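Local coordinates for 2-c-methyl-d-erythritol 4-phosphate cytidylyltransferase (Streptococcus pneumoniae, PDB 2VSH), which catalyses the transfer of the cytidylyl group from CTP to D-ribitol 5-phosphate, making CDP-ribitol for teichoic acid precursors, at the interface of chains A and B. Numbering follows the deposited sequence. Chains: chain A/B, 2-c-methyl-d-erythritol 4-phosphate cytidylyltransferase.

Contact 1: the interface of chains A and B. Residues chain A 207-210; chain B 154-156.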
# COMPACT_ATOMS: atom_id res chain seq x y z
N ASP A 207 0.59 5.57 -25.19
CA ASP A 207 -0.14 6.56 -24.41
C ASP A 207 -1.16 5.90 -23.47
O ASP A 207 -2.23 5.46 -23.91
CB ASP A 207 -0.83 7.55 -25.36
CG ASP A 207 -1.68 8.60 -24.63
OD1 ASP A 207 -2.66 9.09 -25.23
OD2 ASP A 207 -1.37 8.95 -23.47
N VAL A 208 -0.81 5.82 -22.18
CA VAL A 208 -1.67 5.20 -21.18
C VAL A 208 -2.25 6.29 -20.26
O VAL A 208 -1.54 6.84 -19.41
CB VAL A 208 -0.94 4.11 -20.34
CG1 VAL A 208 -1.94 3.32 -19.50
CG2 VAL A 208 -0.13 3.15 -21.23
N ALA A 209 -3.53 6.58 -20.46
CA ALA A 209 -4.25 7.58 -19.68
C ALA A 209 -4.55 7.07 -18.28
O ALA A 209 -4.68 5.85 -18.06
CB ALA A 209 -5.56 7.93 -20.37
N LEU A 210 -4.65 8.00 -17.32
CA LEU A 210 -5.05 7.65 -15.96
C LEU A 210 -6.57 7.75 -15.83
O LEU A 210 -7.16 8.76 -16.22
CB LEU A 210 -4.37 8.59 -14.94
CG LEU A 210 -2.83 8.64 -14.97
CD1 LEU A 210 -2.29 9.60 -13.90
CD2 LEU A 210 -2.21 7.26 -14.83
N GLN B 154 -1.74 12.99 -16.35
CA GLN B 154 -2.61 12.69 -17.49
C GLN B 154 -2.27 11.33 -18.09
O GLN B 154 -3.17 10.55 -18.40
CB GLN B 154 -2.47 13.76 -18.57
CG GLN B 154 -3.47 14.89 -18.49
CD GLN B 154 -3.20 15.97 -19.53
OE1 GLN B 154 -2.74 17.06 -19.20
NE2 GLN B 154 -3.46 15.65 -20.81
N PHE B 155 -0.98 11.07 -18.28
CA PHE B 155 -0.54 9.76 -18.77
C PHE B 155 0.64 9.22 -17.96
O PHE B 155 1.38 9.98 -17.33
CB PHE B 155 -0.24 9.78 -20.29
CG PHE B 155 0.88 10.70 -20.69
CD1 PHE B 155 2.20 10.26 -20.66
CD2 PHE B 155 0.60 12.00 -21.13
CE1 PHE B 155 3.24 11.11 -21.04
CE2 PHE B 155 1.64 12.86 -21.51
CZ PHE B 155 2.95 12.41 -21.47
N ILE B 156 0.80 7.90 -17.99
CA ILE B 156 1.86 7.25 -17.22
C ILE B 156 3.23 7.52 -17.84
O ILE B 156 3.42 7.30 -19.05
CB ILE B 156 1.64 5.72 -17.18
CG1 ILE B 156 0.32 5.39 -16.44
CG2 ILE B 156 2.84 5.04 -16.57
CD1 ILE B 156 -0.05 3.93 -16.41
O HOH W 1 1.90 6.58 -21.20
O HOH W 2 -6.07 10.59 -17.88

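Contact 2: the interface of chains A and B. Residues chain A 148, 150, 156; chain B 138, 140, 166, 208, 210.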
# COMPACT_ATOMS: atom_id res chain seq x y z
N VAL A 148 9.48 3.64 -0.82
CA VAL A 148 10.93 3.64 -0.81
C VAL A 148 11.45 2.64 -1.86
O VAL A 148 10.91 1.54 -2.00
CB VAL A 148 11.44 3.30 0.62
CG1 VAL A 148 12.73 2.55 0.61
CG2 VAL A 148 11.56 4.58 1.44
N SER A 150 14.60 0.29 -3.29
CA SER A 150 15.87 -0.37 -3.03
C SER A 150 16.07 -1.48 -4.04
O SER A 150 15.34 -2.47 -4.02
CB SER A 150 15.92 -0.94 -1.61
OG SER A 150 17.17 -1.56 -1.36
N ILE A 156 18.47 1.97 1.01
CA ILE A 156 17.64 2.77 0.12
C ILE A 156 18.49 3.30 -1.03
O ILE A 156 19.52 3.95 -0.82
CB ILE A 156 16.93 3.95 0.85
CG1 ILE A 156 15.99 3.42 1.93
CG2 ILE A 156 16.16 4.79 -0.16
CD1 ILE A 156 15.27 4.51 2.74
N ASP B 138 15.33 2.37 8.12
CA ASP B 138 13.93 2.54 7.73
C ASP B 138 13.24 1.18 7.78
O ASP B 138 13.65 0.26 7.08
CB ASP B 138 13.85 3.10 6.29
CG ASP B 138 12.51 3.77 5.97
OD1 ASP B 138 11.64 3.83 6.85
OD2 ASP B 138 12.33 4.25 4.83
N VAL B 140 10.38 -1.41 6.87
CA VAL B 140 9.81 -1.42 5.54
C VAL B 140 9.22 -2.80 5.20
O VAL B 140 9.63 -3.80 5.78
CB VAL B 140 10.94 -0.95 4.55
CG1 VAL B 140 11.28 -1.97 3.53
CG2 VAL B 140 10.66 0.45 3.98
N TYR B 166 9.19 -0.64 -1.82
CA TYR B 166 8.87 -0.97 -0.44
C TYR B 166 7.94 0.09 0.13
O TYR B 166 8.07 1.28 -0.19
CB TYR B 166 10.18 -1.05 0.37
CG TYR B 166 11.08 -2.17 -0.08
CD1 TYR B 166 10.96 -3.44 0.47
CD2 TYR B 166 12.03 -1.98 -1.09
CE1 TYR B 166 11.77 -4.49 0.06
CE2 TYR B 166 12.84 -3.02 -1.52
CZ TYR B 166 12.71 -4.28 -0.93
OH TYR B 166 13.50 -5.33 -1.33
N VAL B 208 21.06 4.55 4.48
CA VAL B 208 19.96 4.08 5.30
C VAL B 208 19.55 2.64 4.98
O VAL B 208 19.18 2.30 3.85
CB VAL B 208 18.78 5.12 5.45
CG1 VAL B 208 18.87 6.22 4.43
CG2 VAL B 208 17.42 4.45 5.47
N LEU B 210 17.49 -0.95 5.31
CA LEU B 210 16.12 -1.41 5.46
C LEU B 210 16.05 -2.44 6.59
O LEU B 210 16.82 -3.41 6.60
CB LEU B 210 15.59 -2.02 4.15
CG LEU B 210 15.47 -1.20 2.87
CD1 LEU B 210 14.81 -2.04 1.80
CD2 LEU B 210 14.71 0.11 3.07
O HOH W 3 20.56 4.88 1.58
O HOH W 4 14.96 -5.01 -3.94

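Contact 3: the interface of chains A and B. Residues chain A 199, 202; chain B 158-161.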
# COMPACT_ATOMS: atom_id res chain seq x y z
N LYS A 199 2.12 -1.73 -18.06
CA LYS A 199 3.59 -1.64 -18.17
C LYS A 199 4.09 -1.96 -19.58
O LYS A 199 5.01 -1.32 -20.08
CB LYS A 199 4.26 -2.56 -17.12
CG LYS A 199 5.78 -2.64 -17.16
CD LYS A 199 6.45 -1.28 -17.06
CE LYS A 199 7.97 -1.38 -16.98
NZ LYS A 199 8.42 -1.87 -15.64
N VAL A 202 3.33 1.01 -21.67
CA VAL A 202 4.21 2.11 -21.26
C VAL A 202 5.64 1.97 -21.83
O VAL A 202 6.19 2.92 -22.42
CB VAL A 202 4.20 2.30 -19.70
CG1 VAL A 202 5.30 3.20 -19.22
CG2 VAL A 202 2.85 2.85 -19.26
N ASP B 158 6.06 6.25 -16.07
CA ASP B 158 6.79 5.04 -15.67
C ASP B 158 5.95 4.13 -14.77
O ASP B 158 5.13 4.60 -13.98
CB ASP B 158 8.08 5.41 -14.94
CG ASP B 158 9.04 4.22 -14.77
OD1 ASP B 158 8.95 3.24 -15.55
OD2 ASP B 158 9.90 4.29 -13.87
N ILE B 159 6.15 2.82 -14.91
CA ILE B 159 5.69 1.87 -13.90
C ILE B 159 6.95 1.14 -13.40
O ILE B 159 7.42 0.21 -14.06
CB ILE B 159 4.62 0.87 -14.43
CG1 ILE B 159 3.38 1.63 -14.91
CG2 ILE B 159 4.24 -0.17 -13.32
CD1 ILE B 159 2.24 0.75 -15.43
N PRO B 160 7.51 1.60 -12.27
CA PRO B 160 8.76 1.02 -11.76
C PRO B 160 8.54 -0.44 -11.41
O PRO B 160 7.40 -0.84 -11.18
CB PRO B 160 9.06 1.83 -10.50
CG PRO B 160 8.06 2.92 -10.43
CD PRO B 160 6.96 2.66 -11.39
N ASN B 161 9.61 -1.23 -11.40
CA ASN B 161 9.54 -2.65 -11.04
C ASN B 161 9.17 -2.76 -9.57
O ASN B 161 9.93 -2.33 -8.70
CB ASN B 161 10.86 -3.38 -11.33
CG ASN B 161 10.75 -4.90 -11.20
OD1 ASN B 161 9.89 -5.42 -10.48
ND2 ASN B 161 11.60 -5.63 -11.91

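Contact 4: the interface of chains A and B. Residues chain A 138, 140, 198, 202, 210; chain B 148, 156, 159.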
# COMPACT_ATOMS: atom_id res chain seq x y z
N ASP A 138 -5.27 3.00 -17.28
CA ASP A 138 -4.95 2.34 -16.03
C ASP A 138 -5.74 3.07 -14.97
O ASP A 138 -5.66 4.29 -14.86
CB ASP A 138 -3.46 2.48 -15.76
CG ASP A 138 -2.93 1.48 -14.76
OD1 ASP A 138 -3.72 0.67 -14.22
OD2 ASP A 138 -1.70 1.50 -14.51
N VAL A 140 -6.22 4.27 -11.38
CA VAL A 140 -5.33 4.56 -10.27
C VAL A 140 -5.97 5.50 -9.24
O VAL A 140 -6.95 6.19 -9.54
CB VAL A 140 -3.99 5.19 -10.75
CG1 VAL A 140 -3.32 4.30 -11.82
CG2 VAL A 140 -4.23 6.61 -11.32
N CYS A 198 -0.52 -2.72 -18.39
CA CYS A 198 -0.21 -1.32 -18.70
C CYS A 198 1.30 -1.06 -18.87
O CYS A 198 1.70 -0.27 -19.72
CB CYS A 198 -0.83 -0.39 -17.66
SG CYS A 198 -2.65 -0.37 -17.78
N VAL A 202 3.33 1.01 -21.67
CA VAL A 202 4.21 2.11 -21.26
C VAL A 202 5.64 1.97 -21.83
O VAL A 202 6.19 2.92 -22.42
CB VAL A 202 4.20 2.30 -19.70
CG1 VAL A 202 5.30 3.20 -19.22
CG2 VAL A 202 2.85 2.85 -19.26
N LEU A 210 -4.65 8.00 -17.32
CA LEU A 210 -5.05 7.65 -15.96
C LEU A 210 -6.57 7.75 -15.83
O LEU A 210 -7.16 8.76 -16.22
CB LEU A 210 -4.37 8.59 -14.94
CG LEU A 210 -2.83 8.64 -14.97
CD1 LEU A 210 -2.29 9.60 -13.90
CD2 LEU A 210 -2.21 7.26 -14.83
N VAL B 148 2.43 3.39 -9.85
CA VAL B 148 2.40 4.04 -11.15
C VAL B 148 2.91 5.47 -10.99
O VAL B 148 2.51 6.19 -10.07
CB VAL B 148 0.95 4.02 -11.74
CG1 VAL B 148 0.84 4.88 -12.99
CG2 VAL B 148 0.50 2.59 -12.03
N ILE B 156 0.80 7.90 -17.99
CA ILE B 156 1.86 7.25 -17.22
C ILE B 156 3.23 7.52 -17.84
O ILE B 156 3.42 7.30 -19.05
CB ILE B 156 1.64 5.72 -17.18
CG1 ILE B 156 0.32 5.39 -16.44
CG2 ILE B 156 2.84 5.04 -16.57
CD1 ILE B 156 -0.05 3.93 -16.41
N ILE B 159 6.15 2.82 -14.91
CA ILE B 159 5.69 1.87 -13.90
C ILE B 159 6.95 1.14 -13.40
O ILE B 159 7.42 0.21 -14.06
CB ILE B 159 4.62 0.87 -14.43
CG1 ILE B 159 3.38 1.63 -14.91
CG2 ILE B 159 4.24 -0.17 -13.32
CD1 ILE B 159 2.24 0.75 -15.43

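Contact 1: the interface of chains A and B
B:Phe155 lies against A:Val208 and A:Asp207 through its backbone and CB, not through the far end of its ring. CB of B:Phe155 is 3.3 Å from the carbonyl O of A:Val208. The same CB of B:Phe155 is 3.5 Å from OD2 of the A:Asp207 carboxylate. With CG between the backbone N and the carbonyl carbon (chi1 63°), the B:Phe155 ring is sent off so that CB is what meets these two oxygens. The A:Asp207 and B:Phe155 side chains cross at about a right angle, with carboxylate and ring planes 86° apart. On either side of B:Phe155 the backbones are bonded. B:Ile156 N gives a hydrogen bond to A:Val208 O at 2.9 Å, with the N close to the line of the carbonyl bond. A:Leu210 N bonds to B:Gln154 O at 3.1 Å. That donor stands 38° out of the carbonyl plane. A water also touches B:Gln154 O and links it to A:Leu210 O. A second water, 3.0 Å from A:Val208 N, joins it to B:Ile156 O. The aliphatic groups pack beside the backbone pairs. CD2 of A:Leu210 rests 3.5 Å from CG1 of B:Ile156, and CG1 of A:Val208 is 3.7 Å from CD1 of B:Ile156. Both pairs cross at a slant. A:Ala209 and B:Phe155 thus form an antiparallel beta bridge. In the fold, the 154-156 segment of chain B, itself a loop, runs along strand 208-212 of chain A.

Contact 2: the interface of chains A and B
A:Val148 and B:Tyr166 face each other in an antiparallel beta bridge. A:Val148 N gives a 2.8 Å hydrogen bond to B:Tyr166 O, almost straight at the hydrogen (176°). B:Tyr166 N returns one to A:Val148 O, also 2.8 Å but more bent (139°). The A:Val148 and B:Asp138 side chains run past each other in opposite directions, CG2 of A:Val148 lying 3.5 Å from OD2 of B:Asp138. A:Ile156 is pinned at its backbone N by B:Val208 O. Its CG1 lies opposite the carbonyl carbon (chi1 -61°), which brings the longer branch to B:Leu210 and B:Val208. CD1 of A:Ile156 presses on CG2 of B:Val208 at 3.5 Å, a snug fit. CG1 of A:Ile156 meets CD2 of B:Leu210 at 3.7 Å, the side chains at about a right angle. A:Ser150 packs mainly through CB, which lies 3.7 Å from CE2 of B:Tyr166. CD1 of B:Leu210 touches this CB too, and sits over the centre of one tyrosine ring face. The carbonyl oxygens of A:Val148 and A:Ser150 lie at the ring edge, in its plane. Water joins B:Tyr166 OH to A:Ser150 O. These contacts probably limit movement of the ring. The site attaches the arm of chain A to the sheet of chain B, and probably helps hold the dimer together.

Contact 3: the interface of chains A and B
A:Lys199 reaches across to B:Ile159 and meets its backbone carbonyl. The ammonium NZ of A:Lys199 gives a hydrogen bond to B:Ile159 O at 2.8 Å. The donor lies almost on the extension of the carbonyl bond (177°). The lysine methylenes follow the same oxygen, with CE of A:Lys199 3.4 Å from B:Ile159 O. Further back, CD of A:Lys199 lies 3.9 Å from CB of B:Ile159. The two side chains run past each other in opposite directions. While the lysine extends towards the isoleucine carbonyl, the isoleucine extends towards the lysine backbone. CD1 of B:Ile159 ends 3.6 Å from A:Lys199 N.

The lysine shape explains this reach. CG points away from the backbone N (chi1 176°), and the chain then bends at chi2 and again at chi4 (-74°). The second bend turns NZ onto the oxygen. Beyond this shell, helix 197-203 carries the lysine and also A:Val202. CG1 of A:Val202 stands 4.3 Å from CA of B:Asp158, a loose contact. The B:Asp158 carboxylate oxygen OD1 is 5.1 Å from A:Lys199 NZ. That is too far for a salt bridge, but its charge may still help draw the ammonium group there. B:Pro160 follows B:Ile159, and its ring should stiffen the backbone that presents the carbonyl. The site ties the loop after the B:Ile156 segment to a helix of the partner, and so probably steadies the arm in the dimer.

Contact 4: the interface of chains A and B
A:Val202 and B:Ile156 make a tight aliphatic contact in this patch. CG2 of A:Val202 meets CG2 of B:Ile156 at 3.5 Å, with the side chains at about a right angle. CG2 of A:Val202 also lies 3.7 Å from CB of B:Ile156, so it covers the branch point. It is placed there opposite its own carbonyl carbon, beside the backbone N, with chi1 (to CG1) at 167°. The other isoleucine branch turns away, towards A:Leu210 and A:Asp138. B:Ile156 is thus wedged between helix 197-203 and strands 136-142 and 208-212 of chain A. Lighter aliphatic contacts flank it. CD1 of B:Ile159 rests 4.0 Å from CB of A:Cys198. CG2 of B:Val148 is 4.2 Å from CG1 of A:Val140, again at roughly a right angle.

A second kind of contact sets a carboxylate against methyl groups. A:Asp138 and B:Val148 approach from opposite directions. The aspartate CG is turned away from its backbone N (chi1 -161°), which brings the carboxylate towards the partner. CB of A:Asp138 lies 3.8 Å from CD1 of B:Ile156, at a right-angled crossing. At one carboxylate oxygen two methyls converge: OD2 of A:Asp138 is 3.5 Å from CG2 of B:Val148 and 3.5 Å from CD1 of B:Ile156.

Contacts 1, 3 and 4 form one continuous region where the arm of chain B meets chain A. Between C-alpha centres, contacts 1 and 4 are about 6 Å apart and share A:Leu210 and B:Ile156. Contacts 3 and 4 are about 7 Å apart by the same measure and share A:Val202 and B:Ile159. The centre of contact 2 lies about 28 Å from that of contact 1. Its A:Ile156, set on strand 208-212 of chain B, is the chain-exchanged twin of B:Ile156 in contacts 1 and 4. Each chain thus reaches onto the other, consistent with a dimer that may be the working form; the structure alone does not show this.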